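Side-chain contacts in oxidized polyvinyl alcohol hydrolase (PDB 3WLA), which hydrolyses beta-diketones such as 4,6-nonanedione and cleaves oxidized polyvinyl alcohol in the second step of polyvinyl alcohol breakdown: residues A[285-289]-A[290-294]; A[94-98]-A[99-103]; A[245-248]-A[249-253]. One frame throughout, in Å; residues are numbered along the deposited sequence.

Interaction 1: A[285-289]-A[290-294]; sequences HMWPQ and VNTDA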
ATOM      1  N   HIS A 285      -9.357   7.176 -10.262  1.00 21.70           N
ATOM      2  CA  HIS A 285      -8.024   6.963  -9.691  1.00 21.82           C
ATOM      3  C   HIS A 285      -7.623   8.115  -8.750  1.00 21.13           C
ATOM      4  O   HIS A 285      -7.033   9.102  -9.211  1.00 21.77           O
ATOM      5  CB  HIS A 285      -6.997   6.845 -10.836  1.00 22.43           C
ATOM      6  CG  HIS A 285      -5.672   6.312 -10.409  1.00 22.17           C
ATOM      7  ND1 HIS A 285      -5.510   5.030  -9.920  1.00 23.23           N
ATOM      8  CD2 HIS A 285      -4.452   6.908 -10.309  1.00 23.29           C
ATOM      9  CE1 HIS A 285      -4.255   4.861  -9.528  1.00 24.87           C
ATOM     10  NE2 HIS A 285      -3.592   5.984  -9.750  1.00 21.38           N
ATOM     11  N   MET A 286      -7.941   7.977  -7.466  1.00 18.72           N
ATOM     12  CA  MET A 286      -7.619   8.984  -6.443  1.00 19.15           C
ATOM     13  C   MET A 286      -8.140   8.377  -5.197  1.00 20.93           C
ATOM     14  O   MET A 286      -8.730   7.326  -5.260  1.00 22.50           O
ATOM     15  CB  MET A 286      -8.340  10.309  -6.732  1.00 20.38           C
ATOM     16  CG  MET A 286      -9.849  10.187  -6.815  1.00 20.67           C
ATOM     17  SD  MET A 286     -10.691  11.752  -7.348  1.00 24.02           S
ATOM     18  CE  MET A 286     -10.076  11.816  -8.959  1.00 18.64           C
ATOM     19  N   TRP A 287      -7.950   9.005  -4.051  1.00 20.51           N
ATOM     20  CA  TRP A 287      -8.471   8.419  -2.825  1.00 22.79           C
ATOM     21  C   TRP A 287      -9.978   8.255  -2.929  1.00 22.68           C
ATOM     22  O   TRP A 287     -10.634   9.085  -3.534  1.00 23.70           O
ATOM     23  CB  TRP A 287      -8.153   9.333  -1.626  1.00 20.14           C
ATOM     24  CG  TRP A 287      -8.215   8.583  -0.354  1.00 22.34           C
ATOM     25  CD1 TRP A 287      -9.323   8.403   0.428  1.00 20.32           C
ATOM     26  CD2 TRP A 287      -7.163   7.769   0.236  1.00 21.25           C
ATOM     27  NE1 TRP A 287      -9.021   7.515   1.450  1.00 21.76           N
ATOM     28  CE2 TRP A 287      -7.713   7.124   1.352  1.00 20.26           C
ATOM     29  CE3 TRP A 287      -5.815   7.529  -0.080  1.00 18.74           C
ATOM     30  CZ2 TRP A 287      -6.963   6.265   2.167  1.00 20.20           C
ATOM     31  CZ3 TRP A 287      -5.066   6.672   0.736  1.00 16.47           C
ATOM     32  CH2 TRP A 287      -5.642   6.060   1.850  1.00 17.45           C
ATOM     33  N   PRO A 288     -10.549   7.178  -2.354  1.00 23.18           N
ATOM     34  CA  PRO A 288     -12.031   6.922  -2.383  1.00 23.26           C
ATOM     35  C   PRO A 288     -12.757   8.225  -2.054  1.00 23.33           C
ATOM     36  O   PRO A 288     -12.553   8.793  -0.962  1.00 21.77           O
ATOM     37  CB  PRO A 288     -12.202   5.882  -1.291  1.00 23.30           C
ATOM     38  CG  PRO A 288     -11.054   4.995  -1.590  1.00 23.21           C
ATOM     39  CD  PRO A 288      -9.841   5.950  -1.968  1.00 22.06           C
ATOM     40  N   GLN A 289     -13.607   8.686  -2.981  1.00 23.04           N
ATOM     41  CA  GLN A 289     -14.288   9.973  -2.820  1.00 23.09           C
ATOM     42  C   GLN A 289     -15.700   9.953  -2.237  1.00 24.45           C
ATOM     43  O   GLN A 289     -16.165  10.972  -1.738  1.00 25.37           O
ATOM     44  CB  GLN A 289     -14.327  10.684  -4.197  1.00 23.29           C
ATOM     45  CG  GLN A 289     -12.951  10.926  -4.769  1.00 22.15           C
ATOM     46  CD  GLN A 289     -12.295  12.148  -4.138  1.00 22.57           C
ATOM     47  OE1 GLN A 289     -12.870  13.224  -4.127  1.00 22.59           O
ATOM     48  NE2 GLN A 289     -11.090  11.987  -3.631  1.00 21.23           N
ATOM     49  N   VAL A 290     -16.410   8.837  -2.349  1.00 24.11           N
ATOM     50  CA  VAL A 290     -17.814   8.739  -1.830  1.00 22.83           C
ATOM     51  C   VAL A 290     -17.793   8.278  -0.389  1.00 23.59           C
ATOM     52  O   VAL A 290     -17.197   7.230  -0.091  1.00 25.53           O
ATOM     53  CB  VAL A 290     -18.654   7.705  -2.661  1.00 21.88           C
ATOM     54  CG1 VAL A 290     -20.214   7.656  -2.157  1.00 20.96           C
ATOM     55  CG2 VAL A 290     -18.520   7.969  -4.118  1.00 22.30           C
ATOM     56  N   ASN A 291     -18.425   9.034   0.498  1.00 24.15           N
ATOM     57  CA  ASN A 291     -18.467   8.689   1.928  1.00 26.56           C
ATOM     58  C   ASN A 291     -17.070   8.408   2.460  1.00 26.53           C
ATOM     59  O   ASN A 291     -16.816   7.407   3.173  1.00 24.59           O
ATOM     60  CB  ASN A 291     -19.367   7.476   2.121  1.00 26.72           C
ATOM     61  CG  ASN A 291     -20.806   7.816   1.816  1.00 29.76           C
ATOM     62  OD1 ASN A 291     -21.272   8.878   2.232  1.00 30.25           O
ATOM     63  ND2 ASN A 291     -21.505   6.956   1.080  1.00 28.48           N
ATOM     64  N   THR A 292     -16.162   9.311   2.116  1.00 25.44           N
ATOM     65  CA  THR A 292     -14.748   9.081   2.436  1.00 24.04           C
ATOM     66  C   THR A 292     -14.432   8.676   3.847  1.00 23.87           C
ATOM     67  O   THR A 292     -13.783   7.633   4.086  1.00 23.65           O
ATOM     68  CB  THR A 292     -13.888  10.313   2.038  1.00 25.21           C
ATOM     69  OG1 THR A 292     -13.992  10.498   0.623  1.00 23.16           O
ATOM     70  CG2 THR A 292     -12.412  10.090   2.416  1.00 21.30           C
ATOM     71  N   ASP A 293     -14.871   9.493   4.786  1.00 23.91           N
ATOM     72  CA  ASP A 293     -14.564   9.249   6.172  1.00 23.85           C
ATOM     73  C   ASP A 293     -15.134   7.921   6.621  1.00 25.62           C
ATOM     74  O   ASP A 293     -14.473   7.142   7.283  1.00 25.17           O
ATOM     75  CB  ASP A 293     -15.108  10.394   7.024  1.00 25.74           C
ATOM     76  CG  ASP A 293     -14.232  11.681   6.944  1.00 27.06           C
ATOM     77  OD1 ASP A 293     -13.123  11.657   6.389  1.00 30.11           O
ATOM     78  OD2 ASP A 293     -14.668  12.724   7.435  1.00 26.85           O
ATOM     79  N   ALA A 294     -16.362   7.641   6.210  1.00 27.36           N
ATOM     80  CA  ALA A 294     -17.005   6.411   6.612  1.00 27.93           C
ATOM     81  C   ALA A 294     -16.291   5.198   6.012  1.00 28.11           C
ATOM     82  O   ALA A 294     -16.116   4.191   6.690  1.00 27.63           O
ATOM     83  CB  ALA A 294     -18.464   6.440   6.170  1.00 27.73           C
TER
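Thr292, at the start of helix 292-304, turns back onto the loop before it and donates a hydrogen bond from OG1 to Pro288 O at 2.7 Å, tilted 18° from the carbonyl plane. A second carbonyl lies close by, with Gln289 O 3.2 Å from Thr292 OG1. The hydroxyl sits beside its own backbone N, which puts the methyl anti to that nitrogen and carries Thr292 CG2 to within 4.0 Å of Trp287 CD1. The two side chains cross at about a right angle, the methyl meeting the indole obliquely at CD1. Within the loop, Pro288 CD also lies 3.4 Å above one ring face, displaced toward the rim.

Gln289 points the other way, yet its chain bends at chi2 (-80°) and folds the amide over the backbone. Its NE2 donates to Trp287 O at 2.9 Å, with the acceptor close to the amide plane, and also to Arg68 O. Two carbonyls therefore grip one nitrogen and should fix the rotation of the amide. Val290 continues the loop, its backbone O accepting from Tyr324 OH.

Asn291, at the N-cap position, makes no capping bond; its ND2 goes to Glu322 O instead. The loop begins at His285, which bonds Ser162 OG and Asp243 OD1, consistent with a Ser-His-Asp triad. Helix 292-304 returns a further bond through Asn296 OD1, which takes Trp287 NE1. Trp287 and Pro288 both rest on Ile185 of strand 181-185, so this loop after strand 274-280 is sandwiched between the central sheet and the helix it leads into.

Interaction 2: A[94-98]-A[99-103]; sequences PNLGA and GACNG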
ATOM      1  N   PRO A  94       6.734  17.434   3.832  1.00 26.10           N
ATOM      2  CA  PRO A  94       5.394  16.806   3.806  1.00 24.63           C
ATOM      3  C   PRO A  94       4.353  17.549   3.030  1.00 24.11           C
ATOM      4  O   PRO A  94       3.252  17.052   2.806  1.00 22.72           O
ATOM      5  CB  PRO A  94       5.029  16.673   5.283  1.00 26.21           C
ATOM      6  CG  PRO A  94       5.673  17.952   5.905  1.00 24.86           C
ATOM      7  CD  PRO A  94       6.997  18.112   5.123  1.00 26.19           C
ATOM      8  N   ASN A  95       4.697  18.767   2.637  1.00 22.73           N
ATOM      9  CA  ASN A  95       3.826  19.606   1.841  1.00 23.70           C
ATOM     10  C   ASN A  95       4.135  19.546   0.338  1.00 22.75           C
ATOM     11  O   ASN A  95       3.480  20.213  -0.454  1.00 26.40           O
ATOM     12  CB  ASN A  95       3.933  21.054   2.378  1.00 26.59           C
ATOM     13  CG  ASN A  95       3.329  21.151   3.766  1.00 29.63           C
ATOM     14  OD1 ASN A  95       2.200  20.715   3.950  1.00 29.57           O
ATOM     15  ND2 ASN A  95       4.073  21.648   4.738  1.00 29.28           N
ATOM     16  N   LEU A  96       5.145  18.779  -0.045  1.00 22.30           N
ATOM     17  CA  LEU A  96       5.484  18.668  -1.449  1.00 24.61           C
ATOM     18  C   LEU A  96       4.541  17.621  -2.091  1.00 22.74           C
ATOM     19  O   LEU A  96       4.510  16.464  -1.668  1.00 20.57           O
ATOM     20  CB  LEU A  96       6.925  18.193  -1.642  1.00 26.38           C
ATOM     21  CG  LEU A  96       7.165  18.050  -3.152  1.00 30.30           C
ATOM     22  CD1 LEU A  96       7.413  19.474  -3.766  1.00 33.62           C
ATOM     23  CD2 LEU A  96       8.343  17.143  -3.391  1.00 31.70           C
ATOM     24  N   GLY A  97       3.860  18.062  -3.129  1.00 22.23           N
ATOM     25  CA  GLY A  97       2.896  17.246  -3.863  1.00 24.52           C
ATOM     26  C   GLY A  97       3.550  16.354  -4.921  1.00 25.06           C
ATOM     27  O   GLY A  97       3.651  15.135  -4.766  1.00 23.92           O
ATOM     28  N   ALA A  98       4.009  16.956  -6.000  1.00 25.98           N
ATOM     29  CA  ALA A  98       4.625  16.168  -7.043  1.00 26.60           C
ATOM     30  C   ALA A  98       6.151  16.390  -7.134  1.00 25.10           C
ATOM     31  O   ALA A  98       6.920  15.515  -6.744  1.00 26.97           O
ATOM     32  CB  ALA A  98       3.924  16.456  -8.393  1.00 25.13           C
ATOM     33  N   GLY A  99       6.578  17.526  -7.663  1.00 25.40           N
ATOM     34  CA  GLY A  99       8.015  17.770  -7.757  1.00 24.98           C
ATOM     35  C   GLY A  99       8.789  16.652  -8.452  1.00 24.32           C
ATOM     36  O   GLY A  99       8.341  16.105  -9.474  1.00 23.50           O
ATOM     37  N   ALA A 100       9.946  16.320  -7.899  1.00 22.99           N
ATOM     38  CA  ALA A 100      10.805  15.262  -8.450  1.00 25.22           C
ATOM     39  C   ALA A 100      10.127  13.912  -8.319  1.00 24.95           C
ATOM     40  O   ALA A 100      10.521  12.912  -8.951  1.00 25.17           O
ATOM     41  CB  ALA A 100      12.191  15.267  -7.722  1.00 25.90           C
ATOM     42  N   CYS A 101       9.100  13.846  -7.484  1.00 24.29           N
ATOM     43  CA  CYS A 101       8.425  12.558  -7.361  1.00 24.61           C
ATOM     44  C   CYS A 101       7.758  12.103  -8.673  1.00 25.06           C
ATOM     45  O   CYS A 101       7.680  10.905  -8.940  1.00 25.17           O
ATOM     46  CB  CYS A 101       7.382  12.632  -6.228  1.00 27.10           C
ATOM     47  SG  CYS A 101       8.201  12.896  -4.601  1.00 28.06           S
ATOM     48  N   ASN A 102       7.291  13.039  -9.490  1.00 22.66           N
ATOM     49  CA  ASN A 102       6.583  12.666 -10.718  1.00 23.70           C
ATOM     50  C   ASN A 102       7.634  12.356 -11.774  1.00 24.23           C
ATOM     51  O   ASN A 102       8.024  13.212 -12.591  1.00 23.80           O
ATOM     52  CB  ASN A 102       5.679  13.814 -11.134  1.00 23.91           C
ATOM     53  CG  ASN A 102       4.787  13.481 -12.334  1.00 25.82           C
ATOM     54  OD1 ASN A 102       4.606  12.327 -12.713  1.00 26.92           O
ATOM     55  ND2 ASN A 102       4.206  14.518 -12.915  1.00 27.03           N
ATOM     56  N   GLY A 103       8.135  11.134 -11.738  1.00 24.28           N
ATOM     57  CA  GLY A 103       9.131  10.812 -12.723  1.00 23.30           C
ATOM     58  C   GLY A 103       9.351   9.323 -12.782  1.00 25.11           C
ATOM     59  O   GLY A 103       8.912   8.575 -11.874  1.00 22.35           O
TER
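Cys101 and Ala98 meet through the backbone first: Cys101 N donates to Ala98 O at 2.8 Å, with an N-H...O angle of 131°. This closes a turn of four residues whose backbone angles at Gly99 and Ala100 fit type II', and the positive phi of Gly99 (53°) suits a residue without a side chain. Cys101 CB crowds the same carbonyl, lying 3.0 Å from Ala98 O. A second turn overlaps it, Asn102 N donating to Gly99 O at 3.2 Å.

The side chains pack against these turns. Ala98 CB and Asn102 CB face each other at 4.2 Å, while Leu96 lies alongside on the sulfur's side, its CD2 4.4 Å from Cys101 SG. With SG beside its backbone N (chi1 -65°), Cys101 faces Leu96 as it forms the disulfide to Cys89.

Further out, Arg87 NH2 bonds Gly97 O and Asn112 ND2 bonds Ala100 O. Val57 packs on Ala98, and Thr56 on Asn102. Overlapping tight turns, ending in an inverse gamma turn at Asn102 closed by a weak bond, thus make a disulfide-pinned loop after strand 81-85. The side chain of Asn102 lies about 9 Å from that of Ser162, the probable nucleophile of this alpha/beta-hydrolase.

Interaction 3: A[245-248]-A[249-253]; sequences WDCG and PPLGL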
ATOM      1  N   TRP A 245      -4.274   5.437 -15.219  1.00 29.55           N
ATOM      2  CA  TRP A 245      -3.279   6.488 -15.059  1.00 32.34           C
ATOM      3  C   TRP A 245      -2.769   6.855 -16.447  1.00 33.32           C
ATOM      4  O   TRP A 245      -2.177   6.035 -17.180  1.00 30.70           O
ATOM      5  CB  TRP A 245      -2.142   6.042 -14.173  1.00 37.53           C
ATOM      6  CG  TRP A 245      -1.021   6.965 -14.269  1.00 44.50           C
ATOM      7  CD1 TRP A 245      -0.153   7.119 -15.324  1.00 47.30           C
ATOM      8  CD2 TRP A 245      -0.641   7.909 -13.305  1.00 47.23           C
ATOM      9  NE1 TRP A 245       0.745   8.109 -15.065  1.00 49.77           N
ATOM     10  CE2 TRP A 245       0.472   8.617 -13.826  1.00 48.25           C
ATOM     11  CE3 TRP A 245      -1.131   8.238 -12.042  1.00 46.45           C
ATOM     12  CZ2 TRP A 245       1.103   9.629 -13.128  1.00 49.78           C
ATOM     13  CZ3 TRP A 245      -0.522   9.215 -11.371  1.00 49.01           C
ATOM     14  CH2 TRP A 245       0.599   9.923 -11.900  1.00 50.26           C
ATOM     15  N   ASP A 246      -3.004   8.117 -16.807  1.00 33.05           N
ATOM     16  CA  ASP A 246      -2.663   8.612 -18.125  1.00 33.66           C
ATOM     17  C   ASP A 246      -1.974   9.936 -17.887  1.00 35.20           C
ATOM     18  O   ASP A 246      -2.573  10.815 -17.300  1.00 37.06           O
ATOM     19  CB  ASP A 246      -3.970   8.815 -18.890  1.00 33.80           C
ATOM     20  CG  ASP A 246      -3.762   9.264 -20.314  1.00 34.32           C
ATOM     21  OD1 ASP A 246      -2.723   9.881 -20.616  1.00 34.22           O
ATOM     22  OD2 ASP A 246      -4.667   9.003 -21.122  1.00 37.57           O
ATOM     23  N   CYS A 247      -0.736  10.092 -18.329  1.00 33.83           N
ATOM     24  CA  CYS A 247      -0.044  11.324 -18.085  1.00 34.86           C
ATOM     25  C   CYS A 247       0.176  12.204 -19.311  1.00 33.58           C
ATOM     26  O   CYS A 247       1.012  13.105 -19.294  1.00 32.66           O
ATOM     27  CB  CYS A 247       1.282  11.029 -17.409  1.00 36.92           C
ATOM     28  SG  CYS A 247       2.316   9.938 -18.399  1.00 40.14           S
ATOM     29  N   GLY A 248      -0.594  11.973 -20.360  1.00 31.15           N
ATOM     30  CA  GLY A 248      -0.412  12.787 -21.528  1.00 31.30           C
ATOM     31  C   GLY A 248       0.771  12.282 -22.333  1.00 30.92           C
ATOM     32  O   GLY A 248       1.599  11.496 -21.834  1.00 28.21           O
ATOM     33  N   PRO A 249       0.873  12.756 -23.581  1.00 32.25           N
ATOM     34  CA  PRO A 249       1.902  12.444 -24.577  1.00 32.29           C
ATOM     35  C   PRO A 249       3.235  12.797 -23.972  1.00 32.48           C
ATOM     36  O   PRO A 249       3.332  13.777 -23.198  1.00 31.51           O
ATOM     37  CB  PRO A 249       1.551  13.363 -25.753  1.00 34.63           C
ATOM     38  CG  PRO A 249       0.032  13.586 -25.588  1.00 33.49           C
ATOM     39  CD  PRO A 249      -0.053  13.788 -24.090  1.00 32.21           C
ATOM     40  N   PRO A 250       4.287  12.035 -24.329  1.00 30.51           N
ATOM     41  CA  PRO A 250       4.244  10.895 -25.262  1.00 29.43           C
ATOM     42  C   PRO A 250       3.843   9.542 -24.635  1.00 29.94           C
ATOM     43  O   PRO A 250       3.404   8.586 -25.354  1.00 29.20           O
ATOM     44  CB  PRO A 250       5.663  10.876 -25.815  1.00 26.83           C
ATOM     45  CG  PRO A 250       6.499  11.273 -24.612  1.00 26.60           C
ATOM     46  CD  PRO A 250       5.681  12.374 -23.957  1.00 30.72           C
ATOM     47  N   LEU A 251       3.964   9.451 -23.309  1.00 27.36           N
ATOM     48  CA  LEU A 251       3.656   8.201 -22.602  1.00 27.76           C
ATOM     49  C   LEU A 251       2.200   7.792 -22.669  1.00 27.74           C
ATOM     50  O   LEU A 251       1.864   6.590 -22.834  1.00 26.61           O
ATOM     51  CB  LEU A 251       4.024   8.327 -21.120  1.00 29.92           C
ATOM     52  CG  LEU A 251       5.322   7.718 -20.723  1.00 32.71           C
ATOM     53  CD1 LEU A 251       5.438   7.758 -19.198  1.00 34.28           C
ATOM     54  CD2 LEU A 251       5.331   6.254 -21.218  1.00 33.66           C
ATOM     55  N   GLY A 252       1.329   8.776 -22.494  1.00 26.54           N
ATOM     56  CA  GLY A 252      -0.092   8.502 -22.511  1.00 28.10           C
ATOM     57  C   GLY A 252      -0.579   7.568 -21.386  1.00 28.92           C
ATOM     58  O   GLY A 252      -0.182   7.659 -20.215  1.00 25.54           O
ATOM     59  N   LEU A 253      -1.494   6.683 -21.758  1.00 29.07           N
ATOM     60  CA  LEU A 253      -2.040   5.734 -20.820  1.00 29.86           C
ATOM     61  C   LEU A 253      -0.972   4.717 -20.477  1.00 30.02           C
ATOM     62  O   LEU A 253      -0.553   3.937 -21.323  1.00 31.07           O
ATOM     63  CB  LEU A 253      -3.209   5.021 -21.475  1.00 29.26           C
ATOM     64  CG  LEU A 253      -3.877   3.930 -20.642  1.00 29.69           C
ATOM     65  CD1 LEU A 253      -4.414   4.488 -19.264  1.00 27.52           C
ATOM     66  CD2 LEU A 253      -5.016   3.404 -21.478  1.00 28.82           C
TER
HETATM   67  O   HOH W   1       4.048  11.768 -21.107  1.00 32.81           O
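Cys247 and Gly252 link the two arms of a beta hairpin that joins strand 244-246 to strand 253-256 and opens with an Asx turn at Asp246. Cys247 N donates to Gly252 O at 3.1 Å. The same oxygen also receives a CA-H...O contact from Asp246 CA at 3.4 Å. Beside it Asp246 and Leu253 form an antiparallel non-hydrogen-bonded pair.

Asp246 supplies the next acceptor. With CG anti to the backbone N (chi1 -177°), the carboxylate is set beside the carbonyl carbon, toward the next residues, and OD1 takes Gly248 N at 3.0 Å, in a nearly straight bond (171°) that runs close to the C-O axis of the acceptor. That satisfies the Gly248 amide before the chain turns.

Gly248 O, in turn, has two donors. Gly252 N reaches it at 2.8 Å, and a water donates to it at 2.6 Å. The water accepts from Leu251 N at 3.2 Å, bridging Gly248 O and Leu251 N across the bend where that amide is badly angled for the carbonyl itself. The bend between passes through a cis peptide from Pro249 to Pro250, two residues with no N-H to satisfy.

Outside this network, the Trp245 ring packs on Ser162 and His285, placing the hairpin's base at the probable active site. Leu253, on the other arm, lies on Phe201 and Arg205 of helix 201-210. At the turn, Cys247 SG, whose chi1 of 58° sets it between the backbone N and the carbonyl carbon, rests 3.6 Å from Leu251 CB.

In the fold
From the N terminus, interaction 2 comes first, closing a tight turn in the loop that leads from strand 81-85 toward helix 133-145. Interaction 3 follows with the hairpin between strands 244-246 and 253-256, and interaction 1 ends the series where the loop after strand 274-280 enters helix 292-304. Each closes before the next opens, so none nest or cross. Interactions 1 and 3 touch, His285 CD2 packing 4.0 Å from Trp245 CE3, beside Ser162 and Asp243, which with His285 probably form the triad. Interaction 2 approaches 245-253 to about 4 Å between nearest atoms without touching, and its nearest atoms stay about 11 Å from those of interaction 1.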